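Local coordinates for protein microbial serine proteinases; subtilisin (Bacillus subtilis, PDB 2GKO) that probably cleaves peptide bonds in proteins as a serine endopeptidase of the subtilase family, a cold-adapted subtilisin loaded with calcium, at residues 176-179 and 180-184; 152-155 and 156-160; 291-295 and 296-300. All coordinates share one frame; numbering follows the deposited sequence.

Contact 1 of 3, residues 176-179 and 180-184; sequences IGYP and GALVN. With NA (sodium ion), chain F.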
# COMPACT_ATOMS: atom_id res chain seq x y z
N ILE A 176 -2.50 15.28 -6.01
CA ILE A 176 -2.90 14.21 -5.12
C ILE A 176 -4.40 13.97 -5.17
O ILE A 176 -5.20 14.91 -5.22
CB ILE A 176 -2.39 14.50 -3.67
CG1 ILE A 176 -2.58 13.26 -2.78
CG2 ILE A 176 -3.11 15.68 -3.06
CD1 ILE A 176 -2.09 13.45 -1.36
N GLY A 177 -4.79 12.70 -5.16
CA GLY A 177 -6.19 12.33 -5.22
C GLY A 177 -6.61 11.59 -3.97
O GLY A 177 -5.88 11.55 -2.98
N TYR A 178 -7.81 11.02 -4.04
CA TYR A 178 -8.50 10.41 -2.93
C TYR A 178 -8.63 8.90 -3.15
O TYR A 178 -8.87 8.47 -4.27
CB TYR A 178 -9.90 11.06 -2.80
CG TYR A 178 -9.82 12.51 -2.45
CD1 TYR A 178 -9.75 12.91 -1.13
CD2 TYR A 178 -9.80 13.49 -3.46
CE1 TYR A 178 -9.67 14.24 -0.81
CE2 TYR A 178 -9.71 14.82 -3.14
CZ TYR A 178 -9.64 15.19 -1.82
OH TYR A 178 -9.53 16.53 -1.49
N PRO A 179 -8.57 8.08 -2.11
CA PRO A 179 -8.51 8.48 -0.70
C PRO A 179 -7.17 8.93 -0.13
O PRO A 179 -7.13 9.28 1.04
CB PRO A 179 -8.98 7.20 0.02
CG PRO A 179 -8.48 6.06 -0.88
CD PRO A 179 -8.66 6.61 -2.27
N GLY A 180 -6.09 8.90 -0.91
CA GLY A 180 -4.77 9.29 -0.43
C GLY A 180 -4.74 10.62 0.29
O GLY A 180 -4.09 10.74 1.34
N ALA A 181 -5.47 11.61 -0.24
CA ALA A 181 -5.42 12.97 0.28
C ALA A 181 -6.19 13.13 1.59
O ALA A 181 -6.13 14.20 2.20
CB ALA A 181 -6.00 13.92 -0.75
N LEU A 182 -6.91 12.11 2.02
CA LEU A 182 -7.63 12.16 3.29
C LEU A 182 -6.71 12.25 4.47
O LEU A 182 -5.63 11.65 4.49
CB LEU A 182 -8.53 10.96 3.45
CG LEU A 182 -9.62 10.83 2.42
CD1 LEU A 182 -10.38 9.56 2.63
CD2 LEU A 182 -10.54 12.07 2.45
N VAL A 183 -7.12 12.97 5.50
CA VAL A 183 -6.26 13.13 6.65
C VAL A 183 -6.00 11.79 7.38
O VAL A 183 -4.95 11.62 7.98
CB VAL A 183 -6.80 14.24 7.61
CG1 VAL A 183 -7.97 13.73 8.45
CG2 VAL A 183 -5.68 14.75 8.49
N ASN A 184 -6.95 10.86 7.29
CA ASN A 184 -6.82 9.55 7.92
C ASN A 184 -6.35 8.44 6.98
O ASN A 184 -6.47 7.27 7.32
CB ASN A 184 -8.14 9.16 8.61
CG ASN A 184 -8.41 10.02 9.84
OD1 ASN A 184 -7.48 10.47 10.50
ND2 ASN A 184 -9.69 10.26 10.13
NA NA F . -3.57 11.40 3.44
O HOH W 1 -1.20 11.34 3.60
O HOH W 2 -3.21 13.73 3.24
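P179 and L182 close a type I beta turn in the loop that leads from strand 161-165 to strand 186-192, and the bent backbone aims alternate carbonyls, those of G180 and L182, at one sodium ion. The metal is 2.3 Å from both G180 O and L182 O; A185 O completes the protein ligands, and waters 1 and 2 are bound as well. This matches the monovalent or weak cation site familiar from other subtilisins.

Two backbone bonds set the carbonyls in place. L182 N donates to P179 O at 3.0 Å, closing the turn, and A181 N reaches back to G177 O at 2.8 Å. Consecutive amides thus tie A181 and L182 back to the residues on either side of the cis peptide bond before P179.

Apolar side chains pack around this bend. A181 CB sits over one face of the Y178 ring, 4.0 Å from its centroid and 23° off the normal, a CH-pi contact. From the opposite side of the methyl comes I176: with CG1 anti to the backbone N (chi1 -170°) and the chain extended beyond it, CD1 reaches A181 CA at 3.7 Å.

Farther out, helix 146-157 packs on this group through I148 on P179 and T149 and V152 on L182. The side chain of P179 is also about 8 Å from the bound phenylmethanesulfonic acid, so the turn lies near the active site. Y178 and L182 cross at about a right angle, and L182 spreads its two branches: CD2 meets the edge of the Y178 ring at CD1 (3.8 Å), while L182 CD1 lies against P179 CB, also at 3.8 Å.

Contact 2 of 3, residues 152-155 and 156-160; sequences VDYA and YDKGV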
# COMPACT_ATOMS: atom_id res chain seq x y z
N VAL A 152 -13.43 5.47 5.52
CA VAL A 152 -12.05 5.61 5.98
C VAL A 152 -11.99 6.12 7.41
O VAL A 152 -11.28 5.57 8.25
CB VAL A 152 -11.20 6.51 5.04
CG1 VAL A 152 -9.89 6.94 5.67
CG2 VAL A 152 -10.95 5.79 3.72
N ASP A 153 -12.77 7.16 7.68
CA ASP A 153 -12.79 7.73 9.02
C ASP A 153 -13.34 6.73 10.05
O ASP A 153 -12.80 6.63 11.15
CB ASP A 153 -13.63 9.01 9.03
CG ASP A 153 -13.02 10.13 8.18
OD1 ASP A 153 -11.78 10.15 8.02
OD2 ASP A 153 -13.74 11.03 7.66
N TYR A 154 -14.38 6.00 9.67
CA TYR A 154 -14.98 4.97 10.51
C TYR A 154 -13.96 3.90 10.87
O TYR A 154 -13.78 3.55 12.04
CB TYR A 154 -16.15 4.37 9.75
CG TYR A 154 -16.84 3.19 10.39
CD1 TYR A 154 -17.88 3.37 11.29
CD2 TYR A 154 -16.50 1.88 10.03
CE1 TYR A 154 -18.53 2.29 11.86
CE2 TYR A 154 -17.17 0.79 10.58
CZ TYR A 154 -18.17 1.00 11.50
OH TYR A 154 -18.83 -0.06 12.05
N ALA A 155 -13.28 3.38 9.86
CA ALA A 155 -12.27 2.35 10.09
C ALA A 155 -11.09 2.85 10.91
O ALA A 155 -10.61 2.15 11.79
CB ALA A 155 -11.79 1.78 8.75
N TYR A 156 -10.62 4.06 10.64
CA TYR A 156 -9.50 4.65 11.36
C TYR A 156 -9.83 4.83 12.83
O TYR A 156 -9.04 4.50 13.67
CB TYR A 156 -9.12 5.99 10.74
CG TYR A 156 -7.79 6.52 11.16
CD1 TYR A 156 -7.68 7.42 12.20
CD2 TYR A 156 -6.62 6.13 10.52
CE1 TYR A 156 -6.46 7.94 12.56
CE2 TYR A 156 -5.40 6.63 10.89
CZ TYR A 156 -5.32 7.54 11.92
OH TYR A 156 -4.08 8.05 12.25
N ASP A 157 -11.04 5.29 13.11
CA ASP A 157 -11.56 5.37 14.48
C ASP A 157 -11.58 4.02 15.19
O ASP A 157 -11.42 3.96 16.41
CB ASP A 157 -12.97 5.97 14.47
CG ASP A 157 -13.62 5.95 15.84
OD1 ASP A 157 -13.24 6.81 16.67
OD2 ASP A 157 -14.50 5.11 16.19
N LYS A 158 -11.81 2.94 14.43
CA LYS A 158 -11.80 1.58 14.96
C LYS A 158 -10.40 0.97 15.08
O LYS A 158 -10.26 -0.18 15.52
CB LYS A 158 -12.71 0.68 14.14
CG LYS A 158 -14.19 1.01 14.28
CD LYS A 158 -15.03 0.07 13.47
CE LYS A 158 -16.38 -0.17 14.11
NZ LYS A 158 -16.35 -1.36 14.99
N GLY A 159 -9.38 1.73 14.71
CA GLY A 159 -8.01 1.34 14.92
C GLY A 159 -7.30 0.77 13.70
O GLY A 159 -6.18 0.27 13.80
N VAL A 160 -7.97 0.82 12.54
CA VAL A 160 -7.41 0.33 11.29
C VAL A 160 -6.44 1.38 10.73
O VAL A 160 -6.72 2.58 10.76
CB VAL A 160 -8.53 0.02 10.26
CG1 VAL A 160 -7.96 -0.42 8.91
CG2 VAL A 160 -9.47 -1.03 10.81
O HOH W 3 -15.77 4.21 14.01
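Y156 begins the second segment by handing its amide to V152 O at 2.9 Å, a regular helical bond. Its ring swings away from the first segment, and its OH bonds R275 on helix 271-283. Next comes D157, whose N bonds D153 O at 3.0 Å. Water 3 makes a second link here, donating both to Y154 O (2.9 Å) and to D157 OD2 (2.7 Å), so Y154 O is gripped by the water as well as by K158 N.

K158 turns its aliphatic chain back over the Y154 ring. CD lies 4.1 Å from the ring centroid, 28° off the normal, a CH-pi contact over the face; the bend at chi3 (148°) sets CE above the CZ-OH end of the ring, 3.4 Å from Y154 CZ, and the one at chi4 turns NZ on toward T127. The two polar ends find partners on helix 112-129, Y154 OH at D124 and K158 NZ at T127.

G159 leaves helical geometry with a phi of 101°, its N bonded to Y156 O. V160 N then returns to A155 O at 3.0 Å, and V160 CB rests 4.0 Å from A155 CB, facing strand 133-137. These paired bonds with their apolar contact make a Schellman motif, ending the helix of the beta-alpha-beta unit just before strand 161-165.

Contact 3 of 3, residues 291-295 and 296-300; sequences NSAGS and GDDIA. With CA (calcium ion), chain D.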
# COMPACT_ATOMS: atom_id res chain seq x y z
N ASN A 291 10.74 16.03 -9.30
CA ASN A 291 10.16 17.35 -9.43
C ASN A 291 9.51 17.78 -8.13
O ASN A 291 8.71 17.05 -7.57
CB ASN A 291 9.11 17.39 -10.55
CG ASN A 291 9.69 17.12 -11.95
OD1 ASN A 291 10.79 16.63 -12.12
ND2 ASN A 291 8.90 17.46 -12.96
N SER A 292 9.89 18.96 -7.63
CA SER A 292 9.38 19.54 -6.38
C SER A 292 9.89 18.83 -5.11
O SER A 292 9.44 19.15 -4.01
CB SER A 292 7.83 19.64 -6.35
OG SER A 292 7.35 20.39 -7.45
N ALA A 293 10.79 17.89 -5.26
CA ALA A 293 11.44 17.30 -4.09
C ALA A 293 12.57 18.21 -3.65
O ALA A 293 13.23 18.85 -4.47
CB ALA A 293 11.97 15.92 -4.40
N GLY A 294 12.79 18.27 -2.34
CA GLY A 294 13.95 18.97 -1.81
C GLY A 294 14.14 18.64 -0.35
O GLY A 294 13.60 17.69 0.19
N SER A 295 14.95 19.46 0.31
CA SER A 295 15.21 19.25 1.72
C SER A 295 13.93 19.31 2.52
O SER A 295 13.09 20.18 2.31
CB SER A 295 16.23 20.28 2.21
OG SER A 295 17.41 20.19 1.43
N GLY A 296 13.79 18.37 3.45
CA GLY A 296 12.66 18.31 4.32
C GLY A 296 11.39 17.73 3.72
O GLY A 296 11.41 17.00 2.73
N ASP A 297 10.29 18.08 4.35
CA ASP A 297 8.97 17.57 4.01
C ASP A 297 8.51 18.31 2.75
O ASP A 297 8.36 19.53 2.77
CB ASP A 297 8.04 17.84 5.20
CG ASP A 297 6.61 17.57 4.91
OD1 ASP A 297 5.78 18.16 5.62
OD2 ASP A 297 6.22 16.80 3.98
N ASP A 298 8.31 17.58 1.65
CA ASP A 298 7.97 18.21 0.37
C ASP A 298 6.77 17.56 -0.30
O ASP A 298 6.32 16.49 0.10
CB ASP A 298 9.20 18.28 -0.55
CG ASP A 298 9.76 16.94 -0.88
OD1 ASP A 298 9.04 16.16 -1.53
OD2 ASP A 298 10.91 16.55 -0.58
N ILE A 299 6.24 18.22 -1.32
CA ILE A 299 5.00 17.76 -1.94
C ILE A 299 5.19 16.54 -2.84
O ILE A 299 4.22 15.87 -3.19
CB ILE A 299 4.29 18.88 -2.76
CG1 ILE A 299 5.17 19.36 -3.92
CG2 ILE A 299 3.87 20.03 -1.84
CD1 ILE A 299 4.49 20.38 -4.79
N ALA A 300 6.43 16.25 -3.22
CA ALA A 300 6.73 15.10 -4.06
C ALA A 300 6.81 13.81 -3.28
O ALA A 300 6.31 12.77 -3.72
CB ALA A 300 8.01 15.31 -4.80
CA CA D . 12.48 15.89 0.98
O HOH W 4 11.18 13.91 1.56
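G294, G296 and D298 wrap a calcium ion in a tight loop after helix 271-283, a local contact made mainly by the metal and by one carboxylate. The two halves run in nearly opposite directions, 166° apart end to end, and about 21 Å separates the contact's centre from that of the chain.

D298 ties the two halves together. OD2 binds calcium at 2.3 Å and also accepts G294 N at 3.1 Å; that bond is nearly straight at nitrogen, yet the donor comes from 66° above the carboxylate plane. With chi1 at 60°, CG sits between the backbone N and the carbonyl carbon, which folds the carboxylate back toward G294. OD1 takes a bond from S301 OG and a weak one from A300 N, so both oxygens are held and rotation of the carboxylate is restricted. Sharing OD2 with a cation probably keeps the group ionised.

Farther from the metal, where the two ends of the loop meet, small apolar groups touch. A293 CB lies 4.0 Å from A300 CB, and S292 CB packs on I299 CG1 at 3.6 Å. D297 OD1 accepts a bond from Y217 N beside a second calcium site, about 4 Å from that ion to its side chain.

G294 O and G296 O each approach calcium at 2.3 Å, water 4 at 2.4 Å, and D286 OD1 and I287 O complete six ligands. All protein ligands come from residues 286-298, a compact calcium-binding loop in the C-terminal part of this subtilase, one of several calcium sites in the chain.

Contacts 1 and 2 belong together, meeting through a probable hydrogen bond from N184 ND2 to D153 OD1 (3.0 Å) and through N184 O against Y156 CD2. Contact 1 is the most buried, an apolar turn with a sodium ion bound by backbone carbonyls. Contact 2 is partly buried and needs no metal, resting on helix-end bonds and a lysine over a tyrosine ring. Contact 3 is also partly buried but lies farther out, about 21 Å from the chain centre, its nearest atoms about 7 Å from contact 1 and 16 Å from contact 2; there a divalent ion brings in carboxylates, whereas the sodium site makes do with neutral oxygens.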